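Local coordinates for protein S-adenosylmethionine dependent methyltransferase (Mesorhizobium loti, PDB 3BKW) that probably transfers a methyl group from S-adenosylmethionine to an acceptor substrate, at residues L117-D122 and S143-I148; M150-P155 and R165-D170. All coordinates share one frame; numbering follows the deposited sequence.

In the fold
Contact 1 lies at the C-terminal end of strand 138-145 in the mixed seven-stranded sheet, where the loop between strand 108-114 and helix 123-133 packs against the last residues of that strand about 8 Å from the centre of the chain. Contact 2 follows in series, starting at the last residue of helix 147-150, about 21 Å from that centre; the centres of the two contacts are about 16 Å apart. The short helix joins them: the indole NE1 of W167 probably hydrogen-bonds to I148 O, and M150 packs on H118. Contact 1 thus belongs to the Rossmann-like core, whereas contact 2 belongs to an insertion between strands 138-145 and 207-213 whose strand 165-169 pairs with the second subunit.

Contact 1: L117-D122 and S143-I148; sequences LHYVED and STEHPI. With EDO (1,2-ethanediol), chain E.
H118 faces the end of strand 138-145 with its imidazole, and E145 CG lies over one ring face, 4.0 Å from the centroid and 15° off the normal, a CH-pi contact. The ring is steered by a first torsion of 53°, which sets CG between the backbone N and the carbonyl carbon. At its edge, near the ring plane, T144 CA approaches ND1 at 3.6 Å, and the same nitrogen stands 3.1 Å from E145 N. Beside it T144 CG2 meets L117 CB at 3.8 Å, closing the tight part of the contact; L117 also packs on L126 and F127 of helix 123-133. At this inner flank a water accepts from L117 N and donates to S143 O. An alanine in place of H118 would probably open a gap beside T144 and leave E145 CG without the ring it packs over. The other side is looser and wet. Y119 OH and E145 OE2 are 4.2 Å apart and are bridged by a water, 2.7 Å from OE2, while E145 OE1 forms a salt bridge with K189. Farther along, D122 sits at the N-cap of helix 123-133 and accepts a 2.6 Å hydrogen bond at OD1 from O1 of an ethanediol. The loop after strand 108-114 here meets the last residues of the adjacent parallel strand 138-145, at the C-terminal strand ends where Rossmann-like methyltransferases generally place their active sites.

Contact 2: M150-P155 and R165-D170; sequences MAPARP and RTWPID
D170 reaches from the end of strand 165-169 to the turn at P152 and A153, where its OD1 accepts a hydrogen bond from A153 N at 3.0 Å. The strand belongs to a two-stranded antiparallel sheet with 158-159, a beta hairpin, and the chain entering the hairpin meets the chain leaving it, at its open end. The bond is fairly straight, 157° at the hydrogen, and uses the syn lone pair of OD1. With chi1 at 69°, CG of D170 sits over its own backbone, flanked by N and C, and P152 CA comes within 3.3 Å of OD1. Two waters extend this grip: one donates to both D170 OD2 and A151 O, the other donates to OD1 and accepts from R154 N. The carboxylate therefore ties A153 directly, and A151 and R154 through water.

Next to it, the P152 ring wedges against the strand, CG lying 3.4 Å from P168 O and 3.9 Å from W167 NE1, with proline and indole crossing at about a right angle. P155 CB meets the six-membered ring of the indole at CZ2, and A151 CB packs loosely on I169 CG2. Farther out, W167 is positioned by I148 O, which its NE1 reaches, by an edge-to-face W157 and by a cation-pi contact with R233. W167, P168 and I169 pair in an antiparallel ladder with a strand of the second subunit, continuing the sheet across the dimer interface. Between the chain segments, A151 O and D170 O approach to 3.3 Å as two acceptors without a hydrogen bond.

Contact 1: L117-D122 and S143-I148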
loop_
_atom_site.group_PDB
_atom_site.type_symbol
_atom_site.label_atom_id
_atom_site.label_comp_id
_atom_site.label_asym_id
_atom_site.label_seq_id
_atom_site.Cartn_x
_atom_site.Cartn_y
_atom_site.Cartn_z
ATOM N N LEU A 117 -15.069 0.692 -7.669
ATOM C CA LEU A 117 -15.129 0.883 -6.235
ATOM C C LEU A 117 -14.780 2.267 -5.749
ATOM O O LEU A 117 -15.249 2.647 -4.682
ATOM C CB LEU A 117 -14.342 -0.179 -5.480
ATOM C CG LEU A 117 -14.759 -1.645 -5.689
ATOM C CD1 LEU A 117 -14.140 -2.436 -4.522
ATOM C CD2 LEU A 117 -16.231 -1.904 -5.782
ATOM N N HIS A 118 -14.059 3.051 -6.559
ATOM C CA HIS A 118 -13.809 4.455 -6.210
ATOM C C HIS A 118 -15.069 5.328 -6.231
ATOM O O HIS A 118 -15.021 6.459 -5.770
ATOM C CB HIS A 118 -12.652 5.098 -6.969
ATOM C CG HIS A 118 -12.741 4.969 -8.448
ATOM N ND1 HIS A 118 -12.080 3.988 -9.139
ATOM C CD2 HIS A 118 -13.418 5.682 -9.370
ATOM C CE1 HIS A 118 -12.322 4.114 -10.431
ATOM N NE2 HIS A 118 -13.151 5.120 -10.597
ATOM N N TYR A 119 -16.179 4.816 -6.780
ATOM C CA TYR A 119 -17.476 5.515 -6.749
ATOM C C TYR A 119 -18.409 5.085 -5.604
ATOM O O TYR A 119 -19.494 5.639 -5.456
ATOM C CB TYR A 119 -18.193 5.352 -8.094
ATOM C CG TYR A 119 -17.358 5.827 -9.272
ATOM C CD1 TYR A 119 -16.851 7.137 -9.315
ATOM C CD2 TYR A 119 -17.070 4.977 -10.345
ATOM C CE1 TYR A 119 -16.072 7.592 -10.397
ATOM C CE2 TYR A 119 -16.295 5.439 -11.445
ATOM C CZ TYR A 119 -15.804 6.751 -11.449
ATOM O OH TYR A 119 -15.013 7.240 -12.491
ATOM N N VAL A 120 -17.945 4.144 -4.766
ATOM C CA VAL A 120 -18.737 3.592 -3.658
ATOM C C VAL A 120 -18.340 4.321 -2.387
ATOM O O VAL A 120 -17.191 4.233 -2.001
ATOM C CB VAL A 120 -18.513 2.056 -3.537
ATOM C CG1 VAL A 120 -19.233 1.495 -2.321
ATOM C CG2 VAL A 120 -19.021 1.357 -4.806
ATOM N N GLU A 121 -19.290 4.986 -1.724
ATOM C CA GLU A 121 -18.990 5.759 -0.520
ATOM C C GLU A 121 -18.599 4.869 0.654
ATOM O O GLU A 121 -17.557 5.099 1.279
ATOM C CB GLU A 121 -20.161 6.663 -0.129
ATOM C CG GLU A 121 -19.823 7.647 0.987
ATOM C CD GLU A 121 -20.868 8.736 1.186
ATOM O OE1 GLU A 121 -22.041 8.552 0.793
ATOM O OE2 GLU A 121 -20.499 9.787 1.755
ATOM N N ASP A 122 -19.438 3.874 0.947
ATOM C CA ASP A 122 -19.201 2.943 2.064
ATOM C C ASP A 122 -18.556 1.673 1.509
ATOM O O ASP A 122 -19.196 0.622 1.383
ATOM C CB ASP A 122 -20.516 2.675 2.810
ATOM C CG ASP A 122 -20.318 1.922 4.121
ATOM O OD1 ASP A 122 -19.168 1.542 4.448
ATOM O OD2 ASP A 122 -21.342 1.725 4.813
ATOM N N SER A 143 -9.425 -3.059 -9.390
ATOM C CA SER A 143 -8.692 -1.851 -9.712
ATOM C C SER A 143 -9.524 -0.649 -9.341
ATOM O O SER A 143 -10.758 -0.667 -9.448
ATOM C CB SER A 143 -8.332 -1.794 -11.183
ATOM O OG SER A 143 -9.492 -1.817 -11.992
ATOM N N THR A 144 -8.834 0.384 -8.876
ATOM C CA THR A 144 -9.431 1.677 -8.579
ATOM C C THR A 144 -8.450 2.770 -8.992
ATOM O O THR A 144 -7.275 2.515 -9.199
ATOM C CB THR A 144 -9.761 1.855 -7.049
ATOM O OG1 THR A 144 -8.594 1.552 -6.255
ATOM C CG2 THR A 144 -10.916 0.935 -6.607
ATOM N N GLU A 145 -8.941 3.993 -9.106
ATOM C CA GLU A 145 -8.065 5.136 -9.269
ATOM C C GLU A 145 -7.190 5.225 -8.028
ATOM O O GLU A 145 -7.644 5.026 -6.903
ATOM C CB GLU A 145 -8.833 6.444 -9.431
ATOM C CG GLU A 145 -9.413 6.606 -10.817
ATOM C CD GLU A 145 -10.176 7.880 -11.045
ATOM O OE1 GLU A 145 -10.025 8.829 -10.264
ATOM O OE2 GLU A 145 -10.931 7.905 -12.023
ATOM N N HIS A 146 -5.916 5.481 -8.259
ATOM C CA HIS A 146 -4.918 5.565 -7.180
ATOM C C HIS A 146 -5.137 6.865 -6.391
ATOM O O HIS A 146 -5.520 7.876 -6.985
ATOM C CB HIS A 146 -3.520 5.578 -7.811
ATOM C CG HIS A 146 -2.409 5.322 -6.849
ATOM N ND1 HIS A 146 -1.958 6.266 -5.953
ATOM C CD2 HIS A 146 -1.621 4.234 -6.680
ATOM C CE1 HIS A 146 -0.962 5.761 -5.250
ATOM N NE2 HIS A 146 -0.736 4.529 -5.670
ATOM N N PRO A 147 -4.942 6.832 -5.046
ATOM C CA PRO A 147 -5.085 8.101 -4.317
ATOM C C PRO A 147 -4.162 9.267 -4.761
ATOM O O PRO A 147 -4.528 10.428 -4.611
ATOM C CB PRO A 147 -4.887 7.676 -2.842
ATOM C CG PRO A 147 -4.182 6.395 -2.909
ATOM C CD PRO A 147 -4.656 5.709 -4.134
ATOM N N ILE A 148 -2.980 8.980 -5.314
ATOM C CA ILE A 148 -2.123 10.036 -5.883
ATOM C C ILE A 148 -2.874 10.768 -7.005
ATOM O O ILE A 148 -2.811 11.981 -7.109
ATOM C CB ILE A 148 -0.796 9.481 -6.419
ATOM C CG1 ILE A 148 0.117 9.146 -5.240
ATOM C CG2 ILE A 148 -0.108 10.512 -7.367
ATOM C CD1 ILE A 148 1.347 8.375 -5.607
HETATM C C1 EDO E . -18.593 1.570 7.704
HETATM O O1 EDO E . -18.748 0.482 6.791
HETATM C C2 EDO E . -18.522 1.041 9.134
HETATM O O2 EDO E . -17.475 0.066 9.310
HETATM O O HOH W 1 -13.320 -1.425 -8.745
HETATM O O HOH W 2 -13.286 9.249 -11.959
#

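Contact 2: M150-P155 and R165-D170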
loop_
_atom_site.group_PDB
_atom_site.type_symbol
_atom_site.label_atom_id
_atom_site.label_comp_id
_atom_site.label_asym_id
_atom_site.label_seq_id
_atom_site.Cartn_x
_atom_site.Cartn_y
_atom_site.Cartn_z
HETATM N N MSE A 150 -6.301 10.700 -7.418
HETATM C CA MSE A 150 -7.549 11.282 -6.889
HETATM C C MSE A 150 -7.393 12.466 -5.940
HETATM O O MSE A 150 -8.298 13.286 -5.827
HETATM C CB MSE A 150 -8.354 10.222 -6.130
HETATM C CG MSE A 150 -8.831 9.073 -6.979
HETATM SE SE MSE A 150 -10.067 7.957 -5.966
HETATM C CE MSE A 150 -8.808 7.279 -4.572
ATOM N N ALA A 151 -6.278 12.522 -5.215
ATOM C CA ALA A 151 -6.062 13.549 -4.182
ATOM C C ALA A 151 -6.218 15.023 -4.563
ATOM O O ALA A 151 -6.908 15.756 -3.864
ATOM C CB ALA A 151 -4.678 13.367 -3.535
ATOM N N PRO A 152 -5.566 15.464 -5.653
ATOM C CA PRO A 152 -5.493 16.915 -5.878
ATOM C C PRO A 152 -6.803 17.670 -6.129
ATOM O O PRO A 152 -7.709 17.146 -6.778
ATOM C CB PRO A 152 -4.543 17.042 -7.079
ATOM C CG PRO A 152 -3.872 15.729 -7.203
ATOM C CD PRO A 152 -4.848 14.721 -6.705
ATOM N N ALA A 153 -6.885 18.888 -5.598
ATOM C CA ALA A 153 -8.047 19.752 -5.831
ATOM C C ALA A 153 -8.122 20.166 -7.306
ATOM O O ALA A 153 -9.220 20.327 -7.850
ATOM C CB ALA A 153 -7.963 20.961 -4.946
ATOM N N ARG A 154 -6.962 20.347 -7.939
ATOM C CA ARG A 154 -6.841 20.716 -9.347
ATOM C C ARG A 154 -5.885 19.711 -9.990
ATOM O O ARG A 154 -4.722 20.034 -10.231
ATOM C CB ARG A 154 -6.293 22.143 -9.457
ATOM C CG ARG A 154 -7.210 23.214 -8.905
ATOM C CD ARG A 154 -6.610 24.622 -9.048
ATOM N NE ARG A 154 -6.323 24.995 -10.435
ATOM N N PRO A 155 -6.369 18.483 -10.281
ATOM C CA PRO A 155 -5.470 17.459 -10.797
ATOM C C PRO A 155 -5.014 17.770 -12.207
ATOM O O PRO A 155 -5.777 18.312 -13.011
ATOM C CB PRO A 155 -6.317 16.192 -10.764
ATOM C CG PRO A 155 -7.700 16.683 -10.887
ATOM C CD PRO A 155 -7.754 17.985 -10.194
ATOM N N ARG A 165 8.280 17.202 -16.232
ATOM C CA ARG A 165 6.862 16.927 -16.006
ATOM C C ARG A 165 6.697 16.474 -14.555
ATOM O O ARG A 165 7.403 15.588 -14.108
ATOM C CB ARG A 165 6.367 15.828 -16.958
ATOM C CG ARG A 165 4.914 15.384 -16.761
ATOM C CD ARG A 165 4.445 14.340 -17.785
ATOM N NE ARG A 165 5.332 13.167 -17.850
ATOM C CZ ARG A 165 6.316 12.956 -18.739
ATOM N NH1 ARG A 165 6.601 13.817 -19.725
ATOM N NH2 ARG A 165 7.042 11.841 -18.643
ATOM N N THR A 166 5.744 17.086 -13.837
ATOM C CA THR A 166 5.441 16.713 -12.437
ATOM C C THR A 166 3.944 16.632 -12.219
ATOM O O THR A 166 3.160 17.192 -12.991
ATOM C CB THR A 166 6.023 17.696 -11.415
ATOM O OG1 THR A 166 5.331 18.955 -11.494
ATOM C CG2 THR A 166 7.499 17.909 -11.661
ATOM N N TRP A 167 3.574 15.940 -11.141
ATOM C CA TRP A 167 2.185 15.744 -10.732
ATOM C C TRP A 167 2.026 16.304 -9.324
ATOM O O TRP A 167 2.366 15.616 -8.331
ATOM C CB TRP A 167 1.809 14.259 -10.783
ATOM C CG TRP A 167 0.366 13.987 -10.440
ATOM C CD1 TRP A 167 -0.133 13.636 -9.229
ATOM C CD2 TRP A 167 -0.762 14.079 -11.324
ATOM N NE1 TRP A 167 -1.480 13.463 -9.312
ATOM C CE2 TRP A 167 -1.907 13.737 -10.576
ATOM C CE3 TRP A 167 -0.908 14.373 -12.691
ATOM C CZ2 TRP A 167 -3.204 13.699 -11.133
ATOM C CZ3 TRP A 167 -2.212 14.353 -13.263
ATOM C CH2 TRP A 167 -3.342 14.020 -12.473
ATOM N N PRO A 168 1.558 17.563 -9.208
ATOM C CA PRO A 168 1.347 18.167 -7.889
ATOM C C PRO A 168 0.243 17.509 -7.069
ATOM O O PRO A 168 -0.868 17.313 -7.569
ATOM C CB PRO A 168 1.005 19.623 -8.219
ATOM C CG PRO A 168 1.561 19.852 -9.540
ATOM C CD PRO A 168 1.327 18.570 -10.266
ATOM N N ILE A 169 0.569 17.182 -5.825
ATOM C CA ILE A 169 -0.336 16.550 -4.888
ATOM C C ILE A 169 -0.689 17.546 -3.787
ATOM O O ILE A 169 0.172 18.277 -3.316
ATOM C CB ILE A 169 0.351 15.283 -4.253
ATOM C CG1 ILE A 169 0.532 14.178 -5.321
ATOM C CG2 ILE A 169 -0.467 14.711 -3.116
ATOM C CD1 ILE A 169 1.459 12.992 -4.876
ATOM N N ASP A 170 -1.970 17.610 -3.434
ATOM C CA ASP A 170 -2.431 18.294 -2.220
ATOM C C ASP A 170 -3.526 17.434 -1.580
ATOM O O ASP A 170 -4.131 16.565 -2.245
ATOM C CB ASP A 170 -2.942 19.718 -2.473
ATOM C CG ASP A 170 -4.246 19.733 -3.244
ATOM O OD1 ASP A 170 -4.202 19.549 -4.460
ATOM O OD2 ASP A 170 -5.311 19.925 -2.623
HETATM O O HOH W 3 -7.528 18.221 -2.916
HETATM O O HOH W 4 -4.444 20.791 -6.628
HETATM O O HOH W 5 -2.526 20.030 -8.494
#